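Side-chain contacts in sister chromatid cohesion protein (Chaetomium thermophilum, PDB 5T8V), which probably acts as a cohesin loader that binds chromatin, this chain being its C-terminal fragment, built largely of helical HEAT repeats: residues R291-K296 and F408-I413; P400-L405 and K449-E454. All coordinates share one frame; numbering follows the deposited sequence.

Contact 1 of 2, residues R291-K296 and F408-I413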
ATOM      1  N   ARG A 291      22.765 -15.285  21.069  1.00 75.67           N
ATOM      2  CA  ARG A 291      22.412 -15.033  19.676  1.00 72.68           C
ATOM      3  C   ARG A 291      22.948 -13.705  19.158  1.00 70.95           C
ATOM      4  O   ARG A 291      22.788 -13.418  17.966  1.00 70.10           O
ATOM      5  CB  ARG A 291      20.891 -15.059  19.505  1.00 73.37           C
ATOM      6  CG  ARG A 291      20.237 -16.385  19.861  1.00 73.11           C
ATOM      7  CD  ARG A 291      18.741 -16.336  19.597  1.00 74.32           C
ATOM      8  NE  ARG A 291      18.034 -17.479  20.167  1.00 75.74           N
ATOM      9  CZ  ARG A 291      16.714 -17.640  20.124  1.00 77.36           C
ATOM     10  NH1 ARG A 291      15.948 -16.732  19.534  1.00 77.65           N
ATOM     11  NH2 ARG A 291      16.157 -18.713  20.671  1.00 77.91           N
ATOM     12  N   ALA A 292      23.564 -12.889  20.011  1.00 52.81           N
ATOM     13  CA  ALA A 292      24.122 -11.625  19.563  1.00 50.98           C
ATOM     14  C   ALA A 292      25.185 -11.857  18.492  1.00 46.07           C
ATOM     15  O   ALA A 292      25.805 -12.922  18.406  1.00 43.84           O
ATOM     16  CB  ALA A 292      24.721 -10.859  20.743  1.00 53.00           C
ATOM     17  N   ARG A 293      25.391 -10.834  17.664  1.00 53.55           N
ATOM     18  CA  ARG A 293      26.348 -10.897  16.559  1.00 49.44           C
ATOM     19  C   ARG A 293      27.719 -10.515  17.103  1.00 47.94           C
ATOM     20  O   ARG A 293      28.093  -9.341  17.146  1.00 49.58           O
ATOM     21  CB  ARG A 293      25.907  -9.985  15.422  1.00 49.28           C
ATOM     22  CG  ARG A 293      24.472 -10.224  14.975  1.00 49.77           C
ATOM     23  CD  ARG A 293      24.076  -9.297  13.843  1.00 50.58           C
ATOM     24  NE  ARG A 293      22.726  -9.573  13.355  1.00 51.37           N
ATOM     25  CZ  ARG A 293      21.617  -9.013  13.829  1.00 53.02           C
ATOM     26  NH1 ARG A 293      21.674  -8.130  14.820  1.00 54.22           N
ATOM     27  NH2 ARG A 293      20.440  -9.336  13.307  1.00 52.91           N
ATOM     28  N   THR A 294      28.481 -11.525  17.520  1.00 33.59           N
ATOM     29  CA  THR A 294      29.765 -11.325  18.175  1.00 32.31           C
ATOM     30  C   THR A 294      30.945 -11.767  17.315  1.00 29.82           C
ATOM     31  O   THR A 294      32.064 -11.875  17.826  1.00 30.47           O
ATOM     32  CB  THR A 294      29.793 -12.075  19.512  1.00 33.01           C
ATOM     33  OG1 THR A 294      29.787 -13.488  19.273  1.00 31.39           O
ATOM     34  CG2 THR A 294      28.580 -11.706  20.358  1.00 34.79           C
ATOM     35  N   PHE A 295      30.725 -12.023  16.028  1.00 28.29           N
ATOM     36  CA  PHE A 295      31.781 -12.452  15.112  1.00 26.42           C
ATOM     37  C   PHE A 295      32.095 -11.281  14.186  1.00 26.34           C
ATOM     38  O   PHE A 295      31.342 -10.997  13.250  1.00 26.03           O
ATOM     39  CB  PHE A 295      31.347 -13.688  14.330  1.00 25.10           C
ATOM     40  CG  PHE A 295      32.446 -14.317  13.523  1.00 23.48           C
ATOM     41  CD1 PHE A 295      33.282 -15.266  14.086  1.00 21.95           C
ATOM     42  CD2 PHE A 295      32.635 -13.971  12.197  1.00 24.00           C
ATOM     43  CE1 PHE A 295      34.287 -15.848  13.345  1.00 20.76           C
ATOM     44  CE2 PHE A 295      33.641 -14.554  11.451  1.00 22.70           C
ATOM     45  CZ  PHE A 295      34.466 -15.493  12.026  1.00 20.43           C
ATOM     46  N   LYS A 296      33.208 -10.604  14.449  1.00 35.63           N
ATOM     47  CA  LYS A 296      33.574  -9.419  13.688  1.00 37.07           C
ATOM     48  C   LYS A 296      34.219  -9.813  12.369  1.00 35.95           C
ATOM     49  O   LYS A 296      35.048 -10.725  12.312  1.00 35.41           O
ATOM     50  CB  LYS A 296      34.533  -8.540  14.490  1.00 39.46           C
ATOM     51  CG  LYS A 296      34.031  -8.160  15.876  1.00 43.07           C
ATOM     52  CD  LYS A 296      32.751  -7.340  15.814  1.00 45.53           C
ATOM     53  CE  LYS A 296      32.285  -6.951  17.209  1.00 48.99           C
ATOM     54  NZ  LYS A 296      31.030  -6.150  17.188  1.00 50.98           N
ATOM     55  N   PHE A 408      19.415 -15.541  10.754  1.00 26.00           N
ATOM     56  CA  PHE A 408      20.223 -16.098   9.677  1.00 22.91           C
ATOM     57  C   PHE A 408      20.089 -15.262   8.413  1.00 19.99           C
ATOM     58  O   PHE A 408      21.089 -14.916   7.775  1.00 17.72           O
ATOM     59  CB  PHE A 408      19.817 -17.547   9.405  1.00 23.46           C
ATOM     60  CG  PHE A 408      20.436 -18.538  10.345  1.00 25.46           C
ATOM     61  CD1 PHE A 408      21.809 -18.710  10.383  1.00 25.75           C
ATOM     62  CD2 PHE A 408      19.645 -19.310  11.179  1.00 27.54           C
ATOM     63  CE1 PHE A 408      22.383 -19.624  11.243  1.00 27.62           C
ATOM     64  CE2 PHE A 408      20.211 -20.227  12.043  1.00 29.02           C
ATOM     65  CZ  PHE A 408      21.582 -20.386  12.074  1.00 29.10           C
ATOM     66  N   VAL A 409      18.856 -14.924   8.037  1.00 21.11           N
ATOM     67  CA  VAL A 409      18.654 -14.125   6.834  1.00 20.64           C
ATOM     68  C   VAL A 409      19.373 -12.790   6.959  1.00 20.68           C
ATOM     69  O   VAL A 409      20.038 -12.340   6.021  1.00 19.01           O
ATOM     70  CB  VAL A 409      17.150 -13.942   6.558  1.00 20.53           C
ATOM     71  CG1 VAL A 409      16.924 -12.961   5.409  1.00 20.17           C
ATOM     72  CG2 VAL A 409      16.514 -15.283   6.226  1.00 19.85           C
ATOM     73  N   GLU A 410      19.264 -12.142   8.118  1.00 32.88           N
ATOM     74  CA  GLU A 410      19.927 -10.854   8.305  1.00 34.97           C
ATOM     75  C   GLU A 410      21.434 -10.979   8.116  1.00 32.39           C
ATOM     76  O   GLU A 410      22.055 -10.165   7.421  1.00 31.96           O
ATOM     77  CB  GLU A 410      19.596 -10.293   9.688  1.00 40.63           C
ATOM     78  CG  GLU A 410      18.177  -9.756   9.812  1.00 45.79           C
ATOM     79  CD  GLU A 410      17.863  -9.256  11.209  1.00 50.59           C
ATOM     80  OE1 GLU A 410      17.384 -10.059  12.038  1.00 52.40           O
ATOM     81  OE2 GLU A 410      18.107  -8.061  11.480  1.00 52.78           O
ATOM     82  N   ASP A 411      22.043 -12.003   8.720  1.00 21.88           N
ATOM     83  CA  ASP A 411      23.486 -12.174   8.578  1.00 20.76           C
ATOM     84  C   ASP A 411      23.870 -12.477   7.133  1.00 19.68           C
ATOM     85  O   ASP A 411      24.865 -11.945   6.624  1.00 19.63           O
ATOM     86  CB  ASP A 411      23.978 -13.278   9.510  1.00 20.95           C
ATOM     87  CG  ASP A 411      24.025 -12.834  10.956  1.00 24.22           C
ATOM     88  OD1 ASP A 411      23.305 -11.878  11.308  1.00 26.29           O
ATOM     89  OD2 ASP A 411      24.787 -13.435  11.741  1.00 24.88           O
ATOM     90  N   PHE A 412      23.096 -13.327   6.454  1.00 13.37           N
ATOM     91  CA  PHE A 412      23.385 -13.631   5.056  1.00 12.15           C
ATOM     92  C   PHE A 412      23.316 -12.373   4.198  1.00 11.88           C
ATOM     93  O   PHE A 412      24.179 -12.147   3.344  1.00 11.25           O
ATOM     94  CB  PHE A 412      22.409 -14.688   4.533  1.00 11.78           C
ATOM     95  CG  PHE A 412      22.451 -15.994   5.288  1.00 12.13           C
ATOM     96  CD1 PHE A 412      23.567 -16.361   6.020  1.00 12.39           C
ATOM     97  CD2 PHE A 412      21.366 -16.857   5.258  1.00 12.35           C
ATOM     98  CE1 PHE A 412      23.598 -17.561   6.709  1.00 12.85           C
ATOM     99  CE2 PHE A 412      21.392 -18.056   5.942  1.00 12.81           C
ATOM    100  CZ  PHE A 412      22.508 -18.408   6.669  1.00 13.05           C
ATOM    101  N   ILE A 413      22.291 -11.545   4.407  1.00 15.46           N
ATOM    102  CA  ILE A 413      22.201 -10.273   3.694  1.00 15.49           C
ATOM    103  C   ILE A 413      23.439  -9.429   3.970  1.00 16.54           C
ATOM    104  O   ILE A 413      24.036  -8.852   3.054  1.00 16.86           O
ATOM    105  CB  ILE A 413      20.918  -9.520   4.092  1.00 17.08           C
ATOM    106  CG1 ILE A 413      19.667 -10.342   3.754  1.00 17.89           C
ATOM    107  CG2 ILE A 413      20.865  -8.156   3.412  1.00 17.16           C
ATOM    108  CD1 ILE A 413      19.398 -10.518   2.288  1.00 17.90           C
TER
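Two acidic side chains of neighbouring helix residues, Glu410 and Asp411, meet the guanidinium of Arg293, and the contact is almost wholly ionic. One of the two salt bridges is also a hydrogen bond. Arg293 NE gives its N-H to Asp411 OD1 at 3.1 Å, with an angle of 154° at the hydrogen. The acceptor lies in the guanidinium plane and uses its syn lone pair. The two flat groups are nevertheless turned 47° against each other.

The second salt bridge joins Arg293 NH2 to Glu410 OE2 at 3.2 Å. Here the two side chains run roughly at right angles. OE2 comes in obliquely to the guanidinium, while Glu410 OE1 sits at the edge, 3.4 Å from Arg293 NH2. The Arg293 chain is stretched from CG to NE (chi3 177°), which carries the charge across from the loop to the helix.

Arg293 CD lies beside Asp411 OD1 at 3.7 Å, a by-product of the NE bond. The Arg293 side chain also touches Leu407, an apolar neighbour. The other carboxylate oxygen of Asp411, OD2, accepts hydrogen bonds from Gln304 N and Ser307 OG. Asp411 is buried, and these bonds together with Arg293 satisfy both its oxygens. The positive charge of Arg293 probably stabilises the ionised carboxylates, and Asp411 ties the loop before strand 295-296 to helix 402-414.

Contact 2 of 2, residues P400-L405 and K449-E454; sequences PYRNLL and KNMALE
The guanidinium of Arg402 has Met451 CA and Glu454 CB at its edge, close to its plane, so it meets helix 446-474 edge-on. Met451 CG and Glu454 OE1 approach it obliquely. The guanidinium and the Glu454 carboxylate are turned 43° apart. On the same segment as Arg402, Leu404 CB lies over the centre of one face of the Tyr401 ring, 4.0 Å above it.

Arg402 NH2 forms a salt bridge with Glu454 OE1 at 2.9 Å. The Arg402 and Met451 chains run antiparallel alongside each other, bringing Arg402 NE to 3.5 Å from Met451 CG. The arginine leaves its helix with CG turned opposite the backbone N (chi1 -165°) and runs straight to NE, which spans the gap between the helices. Its other terminal nitrogen, NH1, has a second salt bridge to Asp406.

Deeper in, Leu405 CD2 meets Met451 SD tip to tip at 3.7 Å. Leu431 and Ala390 also touch Leu405, and Met435 and Leu391 touch Met451. Replacing Arg402 by a leucine would probably leave Glu454 and Asp406 without their shared positive mate and remove the ionic link between the two helices. The contact thus pairs a partly exposed charge bridge with a small buried apolar core, joining helix 402-414 to helix 446-474.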
ATOM      1  N   PRO A 400       8.881 -18.685  18.047  1.00 86.26           N
ATOM      2  CA  PRO A 400       9.674 -19.837  18.483  1.00 86.71           C
ATOM      3  C   PRO A 400      11.006 -19.941  17.741  1.00 84.10           C
ATOM      4  O   PRO A 400      12.034 -19.530  18.279  1.00 81.27           O
ATOM      5  CB  PRO A 400       8.760 -21.021  18.158  1.00 86.51           C
ATOM      6  CG  PRO A 400       7.857 -20.525  17.025  1.00 85.74           C
ATOM      7  CD  PRO A 400       8.041 -19.029  16.890  1.00 85.24           C
ATOM      8  N   TYR A 401      10.981 -20.478  16.520  1.00 65.06           N
ATOM      9  CA  TYR A 401      12.185 -20.604  15.711  1.00 60.69           C
ATOM     10  C   TYR A 401      12.259 -19.584  14.586  1.00 56.43           C
ATOM     11  O   TYR A 401      13.348 -19.354  14.049  1.00 53.96           O
ATOM     12  CB  TYR A 401      12.279 -22.007  15.103  1.00 63.69           C
ATOM     13  CG  TYR A 401      13.650 -22.321  14.553  1.00 62.83           C
ATOM     14  CD1 TYR A 401      14.615 -22.918  15.352  1.00 63.39           C
ATOM     15  CD2 TYR A 401      13.988 -22.009  13.239  1.00 60.78           C
ATOM     16  CE1 TYR A 401      15.872 -23.204  14.862  1.00 61.78           C
ATOM     17  CE2 TYR A 401      15.244 -22.293  12.739  1.00 59.19           C
ATOM     18  CZ  TYR A 401      16.183 -22.890  13.556  1.00 59.72           C
ATOM     19  OH  TYR A 401      17.439 -23.179  13.076  1.00 58.26           O
ATOM     20  N   ARG A 402      11.133 -18.973  14.217  1.00 59.65           N
ATOM     21  CA  ARG A 402      11.136 -18.016  13.118  1.00 55.69           C
ATOM     22  C   ARG A 402      12.134 -16.891  13.354  1.00 52.72           C
ATOM     23  O   ARG A 402      12.670 -16.323  12.393  1.00 51.69           O
ATOM     24  CB  ARG A 402       9.731 -17.450  12.927  1.00 57.55           C
ATOM     25  CG  ARG A 402       9.535 -16.731  11.614  1.00 58.55           C
ATOM     26  CD  ARG A 402       8.133 -16.172  11.508  1.00 62.49           C
ATOM     27  NE  ARG A 402       7.922 -15.495  10.236  1.00 61.73           N
ATOM     28  CZ  ARG A 402       8.457 -14.320   9.917  1.00 59.14           C
ATOM     29  NH1 ARG A 402       9.245 -13.686  10.774  1.00 58.63           N
ATOM     30  NH2 ARG A 402       8.206 -13.779   8.735  1.00 57.24           N
ATOM     31  N   ASN A 403      12.404 -16.556  14.619  1.00 52.29           N
ATOM     32  CA  ASN A 403      13.362 -15.497  14.909  1.00 50.51           C
ATOM     33  C   ASN A 403      14.778 -15.901  14.522  1.00 47.04           C
ATOM     34  O   ASN A 403      15.572 -15.051  14.107  1.00 45.70           O
ATOM     35  CB  ASN A 403      13.304 -15.126  16.389  1.00 54.19           C
ATOM     36  CG  ASN A 403      14.156 -13.916  16.717  1.00 54.86           C
ATOM     37  OD1 ASN A 403      15.252 -14.044  17.264  1.00 55.43           O
ATOM     38  ND2 ASN A 403      13.661 -12.731  16.373  1.00 54.21           N
ATOM     39  N   LEU A 404      15.113 -17.187  14.649  1.00 43.41           N
ATOM     40  CA  LEU A 404      16.434 -17.641  14.229  1.00 40.42           C
ATOM     41  C   LEU A 404      16.558 -17.626  12.712  1.00 37.11           C
ATOM     42  O   LEU A 404      17.617 -17.285  12.175  1.00 36.80           O
ATOM     43  CB  LEU A 404      16.711 -19.036  14.781  1.00 41.24           C
ATOM     44  CG  LEU A 404      16.784 -19.091  16.306  1.00 45.65           C
ATOM     45  CD1 LEU A 404      15.472 -19.579  16.898  1.00 47.64           C
ATOM     46  CD2 LEU A 404      17.940 -19.964  16.751  1.00 45.70           C
ATOM     47  N   LEU A 405      15.490 -17.999  12.004  1.00 22.18           N
ATOM     48  CA  LEU A 405      15.465 -17.814  10.557  1.00 20.00           C
ATOM     49  C   LEU A 405      15.698 -16.353  10.200  1.00 19.55           C
ATOM     50  O   LEU A 405      16.502 -16.038   9.315  1.00 18.16           O
ATOM     51  CB  LEU A 405      14.131 -18.307   9.995  1.00 20.39           C
ATOM     52  CG  LEU A 405      13.764 -17.903   8.564  1.00 19.30           C
ATOM     53  CD1 LEU A 405      14.863 -18.260   7.584  1.00 17.61           C
ATOM     54  CD2 LEU A 405      12.464 -18.571   8.155  1.00 20.07           C
ATOM     55  N   LYS A 449       2.598 -18.420   3.513  1.00 41.00           N
ATOM     56  CA  LYS A 449       2.548 -17.320   2.554  1.00 39.78           C
ATOM     57  C   LYS A 449       3.012 -16.019   3.198  1.00 37.47           C
ATOM     58  O   LYS A 449       3.813 -15.277   2.620  1.00 37.15           O
ATOM     59  CB  LYS A 449       1.133 -17.164   1.998  1.00 43.26           C
ATOM     60  CG  LYS A 449       0.721 -18.235   1.002  1.00 44.89           C
ATOM     61  CD  LYS A 449      -0.664 -17.942   0.430  1.00 47.44           C
ATOM     62  CE  LYS A 449      -1.138 -19.042  -0.509  1.00 48.64           C
ATOM     63  NZ  LYS A 449      -0.257 -19.184  -1.703  1.00 48.03           N
ATOM     64  N   ASN A 450       2.514 -15.727   4.400  1.00 29.30           N
ATOM     65  CA  ASN A 450       2.896 -14.496   5.084  1.00 29.18           C
ATOM     66  C   ASN A 450       4.397 -14.449   5.328  1.00 27.18           C
ATOM     67  O   ASN A 450       5.050 -13.431   5.073  1.00 26.23           O
ATOM     68  CB  ASN A 450       2.132 -14.376   6.400  1.00 31.25           C
ATOM     69  CG  ASN A 450       0.643 -14.272   6.193  1.00 33.47           C
ATOM     70  OD1 ASN A 450       0.164 -14.273   5.061  1.00 33.49           O
ATOM     71  ND2 ASN A 450      -0.103 -14.192   7.287  1.00 35.53           N
ATOM     72  N   MET A 451       4.965 -15.546   5.828  1.00 26.67           N
ATOM     73  CA  MET A 451       6.409 -15.594   6.022  1.00 24.91           C
ATOM     74  C   MET A 451       7.138 -15.369   4.703  1.00 23.46           C
ATOM     75  O   MET A 451       8.077 -14.566   4.623  1.00 22.01           O
ATOM     76  CB  MET A 451       6.811 -16.935   6.633  1.00 24.83           C
ATOM     77  CG  MET A 451       8.264 -16.992   7.080  1.00 23.43           C
ATOM     78  SD  MET A 451       8.806 -18.651   7.518  1.00 23.75           S
ATOM     79  CE  MET A 451       8.826 -19.427   5.906  1.00 23.28           C
ATOM     80  N   ALA A 452       6.705 -16.066   3.650  1.00 23.05           N
ATOM     81  CA  ALA A 452       7.387 -15.985   2.363  1.00 21.57           C
ATOM     82  C   ALA A 452       7.385 -14.560   1.825  1.00 21.37           C
ATOM     83  O   ALA A 452       8.408 -14.067   1.340  1.00 20.00           O
ATOM     84  CB  ALA A 452       6.730 -16.939   1.368  1.00 22.03           C
ATOM     85  N   LEU A 453       6.238 -13.883   1.890  1.00 23.69           N
ATOM     86  CA  LEU A 453       6.181 -12.490   1.458  1.00 24.29           C
ATOM     87  C   LEU A 453       7.069 -11.611   2.330  1.00 24.02           C
ATOM     88  O   LEU A 453       7.822 -10.771   1.819  1.00 22.61           O
ATOM     89  CB  LEU A 453       4.735 -11.993   1.494  1.00 25.90           C
ATOM     90  CG  LEU A 453       3.769 -12.666   0.516  1.00 26.79           C
ATOM     91  CD1 LEU A 453       2.330 -12.333   0.868  1.00 28.30           C
ATOM     92  CD2 LEU A 453       4.077 -12.248  -0.912  1.00 27.07           C
ATOM     93  N   GLU A 454       7.006 -11.803   3.648  1.00 35.18           N
ATOM     94  CA  GLU A 454       7.778 -10.968   4.560  1.00 36.80           C
ATOM     95  C   GLU A 454       9.274 -11.085   4.291  1.00 35.08           C
ATOM     96  O   GLU A 454      10.006 -10.095   4.390  1.00 35.82           O
ATOM     97  CB  GLU A 454       7.450 -11.347   6.003  1.00 41.17           C
ATOM     98  CG  GLU A 454       8.263 -10.605   7.050  1.00 43.96           C
ATOM     99  CD  GLU A 454       7.623 -10.657   8.426  1.00 47.88           C
ATOM    100  OE1 GLU A 454       6.598 -11.357   8.579  1.00 49.54           O
ATOM    101  OE2 GLU A 454       8.142  -9.999   9.353  1.00 48.81           O
TER

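In the fold
Both contacts use helix 402-414, and their centres lie about 16 Å apart. Contact 2 takes residues at the start of that helix and contact 1 residues further along it. Along the chain the segments alternate: 291-296, 400-405, 408-413, then 449-454. Contact 1 joins the helix to the loop leading into strand 295-296 of a two-stranded antiparallel sheet, whereas contact 2 joins it to helix 446-474. The two also touch directly, where the Phe408 ring packs near the Tyr401 hydroxyl. Helix 423-440 packs against residues of both. One helix therefore links chain parts before and after it within this elongated, mainly helical fragment.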